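Local coordinates for cytolethal distending toxin protein C (Haemophilus ducreyi, PDB 1SR4) that serves as one of three subunits of the cytolethal distending toxin, a DNA-damaging genotoxin, and probably binds carbohydrate through its ricin-type lectin fold, at residues L106-C115 with L126-S134; R23-V31 with T117-K125. All blocks are in the same frame, centred on the assembly; numbering follows the deposited sequence.

How the contacts relate
Contacts 1 and 2 lie with their centres about 16 Å apart, at the two ends of one small two-stranded antiparallel sheet, 115-117 with 125-127, within the beta-trefoil lectin domain. Along the chain their segments alternate: 23-31 comes first, then 106-115, 117-125 and 126-134. In contact 1 a disulfide staples the two arms of the hairpin at its open end, next to the turn after strand 105-109, while contact 2 sets the loop joining its strands against the turn after strand 19-24. The two contacts meet where E127 OE2 lies 2.5 Å from T117 OG1, probably as a hydrogen bond. Strands 105-109 and 19-24 belong to the same six-stranded sheet, and residues of both contacts also touch toxin subunit A.

Contact 1 of 2, residues L106-C115 with L126-S134; sequences LIKDALLGFC and LEPCGGSVS
C115 and C129 are joined by a disulfide, SG to SG 2.0 Å, with a torsion of 84° about the S-S bond. It stands next to an antiparallel hydrogen-bonded pair: C115 N donates to E127 O at 2.9 Å, and E127 N donates back to C115 O. The chain is therefore held by backbone bonds at E127 and by a covalent link two residues later.

The F114 side chain can be followed outward from here. F114 CB sits 3.4 Å from E127 O and also touches L126 CG. With chi1 at -77°, CG is anti to the carbonyl carbon, and the ring runs alongside P128. F114 CD2 lies 3.7 Å from L126 O, while F114 CD1 comes 3.9 Å from P128 CA. At the tip, F114 CZ is 3.9 Å from P128 CG. That proline carbon makes a CH-pi contact over one ring face; CB of L112 covers the opposite face.

These residues form the base of a beta hairpin in a ricin-type beta-trefoil, reached from strand 105-109 through a tight turn. D109 pins that turn: OD2 accepts from L112 N in an Asx motif, and OD1 accepts from F114 N, met nearly along its C-O axis. The L126 side chain crosses that of D109 at about a right angle, with L126 CD2 3.7 Å from D109 CG.

Beyond the disulfide, water does much of the bridging. One molecule joins G113 O to C129 N and G130 O. Another accepts from K108 NZ and lies 2.6 Å from G131 O, while the ammonium also forms a salt bridge with D61. Farther along, L106 CD2 meets V133 CG1 tip to tip, and V133 packs on N206 of the neighbouring subunit A.

Contact 2 of 2, residues R23-V31 with T117-K125; sequences RSLLTAQPV and TSHDFDDLK
S24 OG rests 3.7 Å from S118 CB where strand 19-24 gives way to a turn. The same oxygen accepts from L26 N and T27 N, an ST turn combined with an ST motif, so the hydroxyl shapes its own turn and also touches the serine of the loop.

L26 follows, reaching across the loop backbone with both methyls: L26 CD1 lies 3.6 Å from S118 O and CD2 near H119 O. Its other contacts include I88 of the neighbouring subunit A. T27 splits its two branches. T27 CG2 touches D120 O at 3.5 Å and also S118 OG; OG1 accepts from Q29 N in a second ST turn and shares a water with S118 OG. S118 OG donates to D123 O at 2.6 Å and also accepts from that water.

Q29 carries the direct polar link. Its chain is extended beyond CG (chi2 -180°), which brings Q29 OE1 to D122 N at 3.1 Å. The bond is almost straight, 175° at the hydrogen, and uses a lone pair in the amide plane. D122 is the third residue of a type II turn from D120 to D123. Beside it, Q29 NE2 meets the edge of the F121 ring at F121 CD1, 3.7 Å away, with amide and ring planes 81° apart. V31 CG1 ends the walk at L124 CD2, 4.4 Å off, near W144 and F77.

One direct hydrogen bond and two waters, one weakly held by Q29 NE2, join the segments, and S118 O and D120 N are buried with no polar partner in the model; the loop therefore seems seated by aliphatic carbons lying over its backbone, plus these few polar links, rather than by apolar side-chain packing.

Contact 1 of 2, residues L106-C115 with L126-S134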
ATOM      1  N   LEU C 106       2.987 -13.418  -9.390  1.00 10.02           N
ATOM      2  CA  LEU C 106       3.512 -14.518 -10.177  1.00 10.98           C
ATOM      3  C   LEU C 106       4.719 -13.790 -10.770  1.00  9.81           C
ATOM      4  O   LEU C 106       4.683 -12.567 -10.933  1.00 11.07           O
ATOM      5  CB  LEU C 106       2.564 -14.919 -11.310  1.00 11.24           C
ATOM      6  CG  LEU C 106       1.711 -16.167 -11.102  1.00 16.67           C
ATOM      7  CD1 LEU C 106       0.690 -15.873 -10.031  1.00 17.20           C
ATOM      8  CD2 LEU C 106       1.017 -16.573 -12.417  1.00 17.50           C
ATOM      9  N   ILE C 107       5.792 -14.501 -11.074  1.00  9.67           N
ATOM     10  CA  ILE C 107       6.945 -13.836 -11.668  1.00  9.67           C
ATOM     11  C   ILE C 107       7.410 -14.607 -12.891  1.00 11.47           C
ATOM     12  O   ILE C 107       7.709 -15.802 -12.795  1.00 11.18           O
ATOM     13  CB  ILE C 107       8.138 -13.732 -10.692  1.00 10.50           C
ATOM     14  CG1 ILE C 107       7.722 -12.977  -9.425  1.00 10.23           C
ATOM     15  CG2 ILE C 107       9.299 -12.996 -11.385  1.00 10.40           C
ATOM     16  CD1 ILE C 107       8.830 -12.867  -8.371  1.00 11.64           C
ATOM     17  N   LYS C 108       7.454 -13.938 -14.040  1.00  9.88           N
ATOM     18  CA  LYS C 108       7.921 -14.597 -15.251  1.00 11.99           C
ATOM     19  C   LYS C 108       9.236 -13.979 -15.689  1.00 11.03           C
ATOM     20  O   LYS C 108       9.584 -12.874 -15.249  1.00  8.49           O
ATOM     21  CB  LYS C 108       6.888 -14.445 -16.383  1.00 13.68           C
ATOM     22  CG  LYS C 108       5.523 -15.010 -16.031  1.00 17.76           C
ATOM     23  CD  LYS C 108       4.766 -15.479 -17.258  1.00 18.52           C
ATOM     24  CE  LYS C 108       3.910 -14.390 -17.854  1.00 21.19           C
ATOM     25  NZ  LYS C 108       3.109 -14.926 -19.003  1.00 20.61           N
ATOM     26  N   ASP C 109       9.988 -14.701 -16.524  1.00 11.18           N
ATOM     27  CA  ASP C 109      11.219 -14.140 -17.063  1.00 13.27           C
ATOM     28  C   ASP C 109      10.735 -13.381 -18.309  1.00 13.77           C
ATOM     29  O   ASP C 109       9.748 -13.774 -18.950  1.00 13.02           O
ATOM     30  CB  ASP C 109      12.242 -15.237 -17.419  1.00 15.66           C
ATOM     31  CG  ASP C 109      11.788 -16.127 -18.564  1.00 19.79           C
ATOM     32  OD1 ASP C 109      10.721 -16.773 -18.445  1.00 21.26           O
ATOM     33  OD2 ASP C 109      12.510 -16.178 -19.587  1.00 22.77           O
ATOM     34  N   ALA C 110      11.396 -12.275 -18.627  1.00 14.10           N
ATOM     35  CA  ALA C 110      10.996 -11.465 -19.762  1.00 12.50           C
ATOM     36  C   ALA C 110      11.278 -12.115 -21.100  1.00 12.20           C
ATOM     37  O   ALA C 110      10.513 -11.945 -22.042  1.00 12.69           O
ATOM     38  CB  ALA C 110      11.683 -10.097 -19.699  1.00 12.05           C
ATOM     39  N   LEU C 111      12.371 -12.859 -21.185  1.00 13.46           N
ATOM     40  CA  LEU C 111      12.755 -13.485 -22.445  1.00 14.71           C
ATOM     41  C   LEU C 111      11.857 -14.622 -22.936  1.00 15.62           C
ATOM     42  O   LEU C 111      11.415 -14.604 -24.084  1.00 14.57           O
ATOM     43  CB  LEU C 111      14.191 -14.009 -22.368  1.00 16.53           C
ATOM     44  CG  LEU C 111      14.686 -14.649 -23.676  1.00 18.49           C
ATOM     45  CD1 LEU C 111      14.957 -13.549 -24.705  1.00 18.28           C
ATOM     46  CD2 LEU C 111      15.946 -15.434 -23.434  1.00 18.24           C
ATOM     47  N   LEU C 112      11.574 -15.590 -22.065  1.00 15.59           N
ATOM     48  CA  LEU C 112      10.790 -16.762 -22.450  1.00 16.37           C
ATOM     49  C   LEU C 112       9.330 -16.771 -22.041  1.00 16.04           C
ATOM     50  O   LEU C 112       8.534 -17.552 -22.586  1.00 13.25           O
ATOM     51  CB  LEU C 112      11.451 -18.022 -21.880  1.00 17.81           C
ATOM     52  CG  LEU C 112      12.910 -18.279 -22.273  1.00 19.10           C
ATOM     53  CD1 LEU C 112      13.487 -19.397 -21.406  1.00 19.43           C
ATOM     54  CD2 LEU C 112      12.991 -18.644 -23.742  1.00 18.34           C
ATOM     55  N   GLY C 113       8.972 -15.928 -21.075  1.00 14.58           N
ATOM     56  CA  GLY C 113       7.599 -15.913 -20.620  1.00 12.23           C
ATOM     57  C   GLY C 113       7.297 -17.122 -19.746  1.00 12.83           C
ATOM     58  O   GLY C 113       6.141 -17.519 -19.619  1.00 12.48           O
ATOM     59  N   PHE C 114       8.333 -17.724 -19.160  1.00 12.86           N
ATOM     60  CA  PHE C 114       8.165 -18.874 -18.265  1.00 12.70           C
ATOM     61  C   PHE C 114       7.907 -18.315 -16.856  1.00 13.29           C
ATOM     62  O   PHE C 114       8.196 -17.147 -16.597  1.00 14.57           O
ATOM     63  CB  PHE C 114       9.436 -19.727 -18.205  1.00 13.66           C
ATOM     64  CG  PHE C 114       9.660 -20.616 -19.406  1.00 17.26           C
ATOM     65  CD1 PHE C 114       8.890 -20.499 -20.552  1.00 18.89           C
ATOM     66  CD2 PHE C 114      10.685 -21.557 -19.389  1.00 19.40           C
ATOM     67  CE1 PHE C 114       9.140 -21.298 -21.666  1.00 19.69           C
ATOM     68  CE2 PHE C 114      10.944 -22.361 -20.497  1.00 20.06           C
ATOM     69  CZ  PHE C 114      10.167 -22.228 -21.637  1.00 19.86           C
ATOM     70  N   CYS C 115       7.399 -19.152 -15.951  1.00 12.93           N
ATOM     71  CA  CYS C 115       7.098 -18.737 -14.575  1.00 12.91           C
ATOM     72  C   CYS C 115       8.116 -19.272 -13.566  1.00 13.55           C
ATOM     73  O   CYS C 115       8.580 -20.399 -13.681  1.00 13.27           O
ATOM     74  CB  CYS C 115       5.719 -19.260 -14.144  1.00 15.35           C
ATOM     75  SG  CYS C 115       4.234 -18.555 -14.932  1.00 21.48           S
ATOM     76  N   LEU C 126      12.473 -22.196 -13.373  1.00 20.00           N
ATOM     77  CA  LEU C 126      11.766 -21.382 -14.342  1.00 21.85           C
ATOM     78  C   LEU C 126      11.126 -22.371 -15.307  1.00 22.71           C
ATOM     79  O   LEU C 126      11.817 -22.981 -16.131  1.00 24.70           O
ATOM     80  CB  LEU C 126      12.780 -20.495 -15.057  1.00 20.00           C
ATOM     81  CG  LEU C 126      12.339 -19.352 -15.959  1.00 18.17           C
ATOM     82  CD1 LEU C 126      11.592 -18.304 -15.160  1.00 17.50           C
ATOM     83  CD2 LEU C 126      13.583 -18.754 -16.602  1.00 19.59           C
ATOM     84  N   GLU C 127       9.815 -22.544 -15.201  1.00 22.51           N
ATOM     85  CA  GLU C 127       9.124 -23.512 -16.053  1.00 22.33           C
ATOM     86  C   GLU C 127       7.990 -22.961 -16.903  1.00 21.20           C
ATOM     87  O   GLU C 127       7.386 -21.935 -16.579  1.00 20.06           O
ATOM     88  CB  GLU C 127       8.577 -24.648 -15.193  1.00 24.58           C
ATOM     89  CG  GLU C 127       7.670 -24.197 -14.063  1.00 27.36           C
ATOM     90  CD  GLU C 127       7.157 -25.361 -13.209  1.00 28.48           C
ATOM     91  OE1 GLU C 127       6.468 -26.254 -13.754  1.00 30.32           O
ATOM     92  OE2 GLU C 127       7.436 -25.382 -11.993  1.00 25.66           O
ATOM     93  N   PRO C 128       7.673 -23.658 -18.003  1.00 20.26           N
ATOM     94  CA  PRO C 128       6.597 -23.234 -18.901  1.00 19.23           C
ATOM     95  C   PRO C 128       5.299 -23.148 -18.113  1.00 19.61           C
ATOM     96  O   PRO C 128       5.015 -24.004 -17.284  1.00 17.70           O
ATOM     97  CB  PRO C 128       6.546 -24.359 -19.938  1.00 19.21           C
ATOM     98  CG  PRO C 128       7.939 -24.903 -19.936  1.00 20.18           C
ATOM     99  CD  PRO C 128       8.287 -24.913 -18.476  1.00 20.23           C
ATOM    100  N   CYS C 129       4.513 -22.113 -18.356  1.00 18.72           N
ATOM    101  CA  CYS C 129       3.250 -21.998 -17.659  1.00 18.48           C
ATOM    102  C   CYS C 129       2.144 -21.608 -18.620  1.00 19.05           C
ATOM    103  O   CYS C 129       1.219 -20.895 -18.244  1.00 19.16           O
ATOM    104  CB  CYS C 129       3.346 -21.000 -16.480  1.00 19.79           C
ATOM    105  SG  CYS C 129       4.186 -19.405 -16.794  1.00 19.87           S
ATOM    106  N   GLY C 130       2.251 -22.094 -19.859  1.00 19.73           N
ATOM    107  CA  GLY C 130       1.247 -21.830 -20.873  1.00 20.28           C
ATOM    108  C   GLY C 130       1.331 -20.459 -21.506  1.00 21.62           C
ATOM    109  O   GLY C 130       2.385 -19.816 -21.507  1.00 23.34           O
ATOM    110  N   GLY C 131       0.214 -20.015 -22.068  1.00 21.74           N
ATOM    111  CA  GLY C 131       0.176 -18.698 -22.678  1.00 22.04           C
ATOM    112  C   GLY C 131      -0.139 -17.672 -21.598  1.00 20.83           C
ATOM    113  O   GLY C 131       0.261 -17.835 -20.447  1.00 22.68           O
ATOM    114  N   SER C 132      -0.850 -16.614 -21.954  1.00 18.57           N
ATOM    115  CA  SER C 132      -1.189 -15.581 -20.983  1.00 16.37           C
ATOM    116  C   SER C 132      -1.741 -16.175 -19.684  1.00 15.57           C
ATOM    117  O   SER C 132      -2.552 -17.114 -19.703  1.00 15.03           O
ATOM    118  CB  SER C 132      -2.227 -14.622 -21.575  1.00 16.71           C
ATOM    119  OG  SER C 132      -2.585 -13.628 -20.634  1.00 16.03           O
ATOM    120  N   VAL C 133      -1.296 -15.637 -18.552  1.00 12.50           N
ATOM    121  CA  VAL C 133      -1.789 -16.125 -17.276  1.00 12.57           C
ATOM    122  C   VAL C 133      -3.033 -15.357 -16.814  1.00 11.11           C
ATOM    123  O   VAL C 133      -3.583 -15.653 -15.759  1.00 11.31           O
ATOM    124  CB  VAL C 133      -0.703 -16.021 -16.166  1.00 13.40           C
ATOM    125  CG1 VAL C 133       0.474 -16.923 -16.499  1.00 11.35           C
ATOM    126  CG2 VAL C 133      -0.236 -14.565 -16.015  1.00 12.76           C
ATOM    127  N   SER C 134      -3.500 -14.395 -17.605  1.00 12.78           N
ATOM    128  CA  SER C 134      -4.656 -13.589 -17.188  1.00 12.87           C
ATOM    129  C   SER C 134      -5.874 -14.390 -16.781  1.00 12.39           C
ATOM    130  O   SER C 134      -6.340 -15.233 -17.537  1.00 11.96           O
ATOM    131  CB  SER C 134      -5.102 -12.632 -18.297  1.00 14.43           C
ATOM    132  OG  SER C 134      -4.100 -11.698 -18.600  1.00 18.82           O
TER
HETATM  133  O   HOH W   1       2.590 -17.560 -19.379  1.00 22.09           O
HETATM  134  O   HOH W   2       4.897 -20.077 -20.232  1.00 19.26           O
HETATM  135  O   HOH W   3       4.226 -17.023 -22.042  1.00 31.59           O

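Contact 2 of 2, residues R23-V31 with T117-K125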
ATOM      1  N   ARG C  23      10.138 -13.649  -1.194  1.00  7.62           N
ATOM      2  CA  ARG C  23       9.862 -14.944  -0.592  1.00  9.72           C
ATOM      3  C   ARG C  23       8.814 -15.779  -1.326  1.00 10.03           C
ATOM      4  O   ARG C  23       7.800 -15.266  -1.780  1.00 10.61           O
ATOM      5  CB  ARG C  23       9.363 -14.773   0.856  1.00  8.98           C
ATOM      6  CG  ARG C  23      10.339 -14.145   1.841  1.00  9.74           C
ATOM      7  CD  ARG C  23       9.668 -13.976   3.194  1.00  8.84           C
ATOM      8  NE  ARG C  23      10.504 -13.300   4.179  1.00  8.51           N
ATOM      9  CZ  ARG C  23      11.179 -13.914   5.152  1.00 10.08           C
ATOM     10  NH1 ARG C  23      11.121 -15.238   5.279  1.00  9.51           N
ATOM     11  NH2 ARG C  23      11.910 -13.200   6.006  1.00  8.33           N
ATOM     12  N   SER C  24       9.060 -17.074  -1.415  1.00  9.64           N
ATOM     13  CA  SER C  24       8.087 -17.982  -2.016  1.00  9.40           C
ATOM     14  C   SER C  24       6.973 -18.074  -0.978  1.00  9.69           C
ATOM     15  O   SER C  24       7.259 -18.224   0.210  1.00  8.56           O
ATOM     16  CB  SER C  24       8.694 -19.377  -2.185  1.00  8.57           C
ATOM     17  OG  SER C  24       7.666 -20.350  -2.306  1.00  9.51           O
ATOM     18  N   LEU C  25       5.717 -17.997  -1.396  1.00  9.20           N
ATOM     19  CA  LEU C  25       4.651 -18.100  -0.412  1.00  8.98           C
ATOM     20  C   LEU C  25       4.450 -19.539   0.024  1.00 10.02           C
ATOM     21  O   LEU C  25       3.754 -19.810   1.003  1.00  8.53           O
ATOM     22  CB  LEU C  25       3.341 -17.530  -0.949  1.00  8.28           C
ATOM     23  CG  LEU C  25       3.396 -16.021  -1.184  1.00 11.09           C
ATOM     24  CD1 LEU C  25       1.963 -15.504  -1.322  1.00 11.07           C
ATOM     25  CD2 LEU C  25       4.102 -15.325  -0.009  1.00  8.25           C
ATOM     26  N   LEU C  26       5.078 -20.466  -0.690  1.00  8.82           N
ATOM     27  CA  LEU C  26       4.959 -21.864  -0.318  1.00 10.27           C
ATOM     28  C   LEU C  26       6.025 -22.218   0.723  1.00  9.32           C
ATOM     29  O   LEU C  26       5.713 -22.813   1.739  1.00  9.83           O
ATOM     30  CB  LEU C  26       5.103 -22.761  -1.557  1.00 11.26           C
ATOM     31  CG  LEU C  26       4.884 -24.266  -1.338  1.00 13.49           C
ATOM     32  CD1 LEU C  26       4.491 -24.939  -2.674  1.00 13.82           C
ATOM     33  CD2 LEU C  26       6.172 -24.899  -0.777  1.00 12.32           C
ATOM     34  N   THR C  27       7.282 -21.861   0.468  1.00  9.74           N
ATOM     35  CA  THR C  27       8.358 -22.170   1.418  1.00 10.33           C
ATOM     36  C   THR C  27       8.635 -21.054   2.433  1.00 10.75           C
ATOM     37  O   THR C  27       9.224 -21.310   3.487  1.00 11.20           O
ATOM     38  CB  THR C  27       9.703 -22.430   0.706  1.00  9.14           C
ATOM     39  OG1 THR C  27      10.213 -21.190   0.194  1.00  9.29           O
ATOM     40  CG2 THR C  27       9.523 -23.439  -0.450  1.00 10.85           C
ATOM     41  N   ALA C  28       8.233 -19.830   2.099  1.00  9.37           N
ATOM     42  CA  ALA C  28       8.476 -18.656   2.952  1.00 12.64           C
ATOM     43  C   ALA C  28       9.968 -18.314   3.026  1.00 12.30           C
ATOM     44  O   ALA C  28      10.367 -17.427   3.780  1.00 13.52           O
ATOM     45  CB  ALA C  28       7.937 -18.879   4.367  1.00 10.73           C
ATOM     46  N   GLN C  29      10.802 -19.017   2.263  1.00 13.37           N
ATOM     47  CA  GLN C  29      12.240 -18.732   2.291  1.00 12.77           C
ATOM     48  C   GLN C  29      12.597 -17.550   1.387  1.00 12.59           C
ATOM     49  O   GLN C  29      12.114 -17.447   0.267  1.00 12.01           O
ATOM     50  CB  GLN C  29      13.041 -19.951   1.819  1.00 15.85           C
ATOM     51  CG  GLN C  29      12.863 -21.197   2.675  1.00 15.94           C
ATOM     52  CD  GLN C  29      13.682 -22.359   2.155  1.00 19.59           C
ATOM     53  OE1 GLN C  29      13.618 -22.704   0.973  1.00 20.24           O
ATOM     54  NE2 GLN C  29      14.453 -22.979   3.038  1.00 20.63           N
ATOM     55  N   PRO C  30      13.436 -16.629   1.870  1.00 12.64           N
ATOM     56  CA  PRO C  30      13.775 -15.513   0.982  1.00 12.47           C
ATOM     57  C   PRO C  30      14.810 -15.972  -0.060  1.00 13.92           C
ATOM     58  O   PRO C  30      15.666 -16.819   0.235  1.00 12.64           O
ATOM     59  CB  PRO C  30      14.347 -14.468   1.937  1.00 12.79           C
ATOM     60  CG  PRO C  30      14.942 -15.297   3.036  1.00 14.52           C
ATOM     61  CD  PRO C  30      13.952 -16.416   3.236  1.00 11.36           C
ATOM     62  N   VAL C  31      14.705 -15.446  -1.278  1.00 12.31           N
ATOM     63  CA  VAL C  31      15.656 -15.779  -2.334  1.00 13.43           C
ATOM     64  C   VAL C  31      16.911 -15.033  -1.904  1.00 15.62           C
ATOM     65  O   VAL C  31      16.840 -13.850  -1.550  1.00 14.31           O
ATOM     66  CB  VAL C  31      15.168 -15.270  -3.709  1.00 13.66           C
ATOM     67  CG1 VAL C  31      16.203 -15.563  -4.782  1.00 12.14           C
ATOM     68  CG2 VAL C  31      13.831 -15.957  -4.068  1.00 10.93           C
ATOM     69  N   THR C 117       8.887 -20.844 -10.130  1.00 12.14           N
ATOM     70  CA  THR C 117       8.114 -21.601  -9.147  1.00 12.17           C
ATOM     71  C   THR C 117       9.030 -22.190  -8.081  1.00 11.52           C
ATOM     72  O   THR C 117      10.245 -22.301  -8.279  1.00 11.03           O
ATOM     73  CB  THR C 117       7.364 -22.789  -9.803  1.00 13.60           C
ATOM     74  OG1 THR C 117       8.320 -23.693 -10.375  1.00 14.62           O
ATOM     75  CG2 THR C 117       6.414 -22.303 -10.880  1.00 10.83           C
ATOM     76  N   SER C 118       8.444 -22.538  -6.942  1.00 10.29           N
ATOM     77  CA  SER C 118       9.185 -23.178  -5.863  1.00 10.44           C
ATOM     78  C   SER C 118       8.196 -24.126  -5.184  1.00 12.33           C
ATOM     79  O   SER C 118       7.291 -23.678  -4.484  1.00 13.16           O
ATOM     80  CB  SER C 118       9.696 -22.154  -4.857  1.00  9.17           C
ATOM     81  OG  SER C 118      10.465 -22.803  -3.859  1.00  9.46           O
ATOM     82  N   HIS C 119       8.378 -25.427  -5.396  1.00 12.13           N
ATOM     83  CA  HIS C 119       7.492 -26.457  -4.837  1.00 14.51           C
ATOM     84  C   HIS C 119       7.998 -27.107  -3.563  1.00 14.58           C
ATOM     85  O   HIS C 119       7.318 -27.959  -2.985  1.00 15.77           O
ATOM     86  CB  HIS C 119       7.288 -27.586  -5.857  1.00 15.78           C
ATOM     87  CG  HIS C 119       6.425 -27.217  -7.020  1.00 15.45           C
ATOM     88  ND1 HIS C 119       6.921 -26.619  -8.160  1.00 17.85           N
ATOM     89  CD2 HIS C 119       5.097 -27.371  -7.223  1.00 15.92           C
ATOM     90  CE1 HIS C 119       5.933 -26.425  -9.017  1.00 15.10           C
ATOM     91  NE2 HIS C 119       4.816 -26.871  -8.473  1.00 16.85           N
ATOM     92  N   ASP C 120       9.190 -26.735  -3.123  1.00 14.64           N
ATOM     93  CA  ASP C 120       9.754 -27.368  -1.941  1.00 15.20           C
ATOM     94  C   ASP C 120      11.012 -26.627  -1.506  1.00 14.98           C
ATOM     95  O   ASP C 120      11.480 -25.724  -2.215  1.00 13.76           O
ATOM     96  CB  ASP C 120      10.065 -28.836  -2.279  1.00 16.56           C
ATOM     97  CG  ASP C 120      10.527 -29.648  -1.069  1.00 20.22           C
ATOM     98  OD1 ASP C 120      10.060 -29.400   0.069  1.00 19.81           O
ATOM     99  OD2 ASP C 120      11.351 -30.568  -1.270  1.00 22.92           O
ATOM    100  N   PHE C 121      11.546 -26.998  -0.342  1.00 14.07           N
ATOM    101  CA  PHE C 121      12.757 -26.375   0.197  1.00 17.26           C
ATOM    102  C   PHE C 121      13.853 -26.215  -0.842  1.00 20.80           C
ATOM    103  O   PHE C 121      14.154 -27.139  -1.593  1.00 21.49           O
ATOM    104  CB  PHE C 121      13.351 -27.210   1.348  1.00 13.95           C
ATOM    105  CG  PHE C 121      12.522 -27.215   2.597  1.00 11.74           C
ATOM    106  CD1 PHE C 121      12.593 -26.150   3.495  1.00 12.72           C
ATOM    107  CD2 PHE C 121      11.672 -28.282   2.883  1.00 11.66           C
ATOM    108  CE1 PHE C 121      11.834 -26.145   4.659  1.00 10.68           C
ATOM    109  CE2 PHE C 121      10.901 -28.290   4.053  1.00  9.88           C
ATOM    110  CZ  PHE C 121      10.986 -27.216   4.938  1.00 10.86           C
ATOM    111  N   ASP C 122      14.443 -25.030  -0.880  1.00 25.00           N
ATOM    112  CA  ASP C 122      15.544 -24.774  -1.781  1.00 29.31           C
ATOM    113  C   ASP C 122      15.349 -25.264  -3.234  1.00 30.97           C
ATOM    114  O   ASP C 122      16.313 -25.613  -3.918  1.00 31.95           O
ATOM    115  CB  ASP C 122      16.794 -25.365  -1.118  1.00 32.02           C
ATOM    116  CG  ASP C 122      16.925 -24.920   0.349  1.00 34.29           C
ATOM    117  OD1 ASP C 122      17.113 -23.707   0.584  1.00 37.40           O
ATOM    118  OD2 ASP C 122      16.814 -25.757   1.271  1.00 33.08           O
ATOM    119  N   ASP C 123      14.092 -25.275  -3.688  1.00 30.18           N
ATOM    120  CA  ASP C 123      13.723 -25.651  -5.060  1.00 29.33           C
ATOM    121  C   ASP C 123      13.351 -24.331  -5.738  1.00 27.36           C
ATOM    122  O   ASP C 123      12.531 -23.577  -5.227  1.00 27.67           O
ATOM    123  CB  ASP C 123      12.497 -26.580  -5.077  1.00 31.90           C
ATOM    124  CG  ASP C 123      11.876 -26.728  -6.477  1.00 34.83           C
ATOM    125  OD1 ASP C 123      12.519 -27.328  -7.362  1.00 36.63           O
ATOM    126  OD2 ASP C 123      10.740 -26.243  -6.702  1.00 33.90           O
ATOM    127  N   LEU C 124      13.962 -24.042  -6.874  1.00 23.74           N
ATOM    128  CA  LEU C 124      13.669 -22.803  -7.571  1.00 22.06           C
ATOM    129  C   LEU C 124      13.918 -23.023  -9.045  1.00 21.04           C
ATOM    130  O   LEU C 124      15.049 -23.244  -9.458  1.00 18.88           O
ATOM    131  CB  LEU C 124      14.572 -21.677  -7.059  1.00 22.21           C
ATOM    132  CG  LEU C 124      14.227 -20.249  -7.496  1.00 24.90           C
ATOM    133  CD1 LEU C 124      12.887 -19.854  -6.900  1.00 23.99           C
ATOM    134  CD2 LEU C 124      15.301 -19.269  -7.022  1.00 24.72           C
ATOM    135  N   LYS C 125      12.861 -22.970  -9.844  1.00 21.30           N
ATOM    136  CA  LYS C 125      13.034 -23.165 -11.265  1.00 22.69           C
ATOM    137  C   LYS C 125      12.145 -22.263 -12.090  1.00 21.80           C
ATOM    138  O   LYS C 125      11.215 -21.643 -11.574  1.00 19.48           O
ATOM    139  CB  LYS C 125      12.799 -24.627 -11.635  1.00 26.37           C
ATOM    140  CG  LYS C 125      11.631 -25.272 -10.936  1.00 31.04           C
ATOM    141  CD  LYS C 125      11.725 -26.799 -11.025  1.00 34.61           C
ATOM    142  CE  LYS C 125      13.019 -27.314 -10.397  1.00 38.04           C
ATOM    143  NZ  LYS C 125      13.147 -28.803 -10.455  1.00 39.73           N
TER
HETATM  144  O   HOH W   4      11.734 -21.451  -1.928  1.00 17.67           O
HETATM  145  O   HOH W   5      16.755 -25.050   4.213  1.00 16.84           O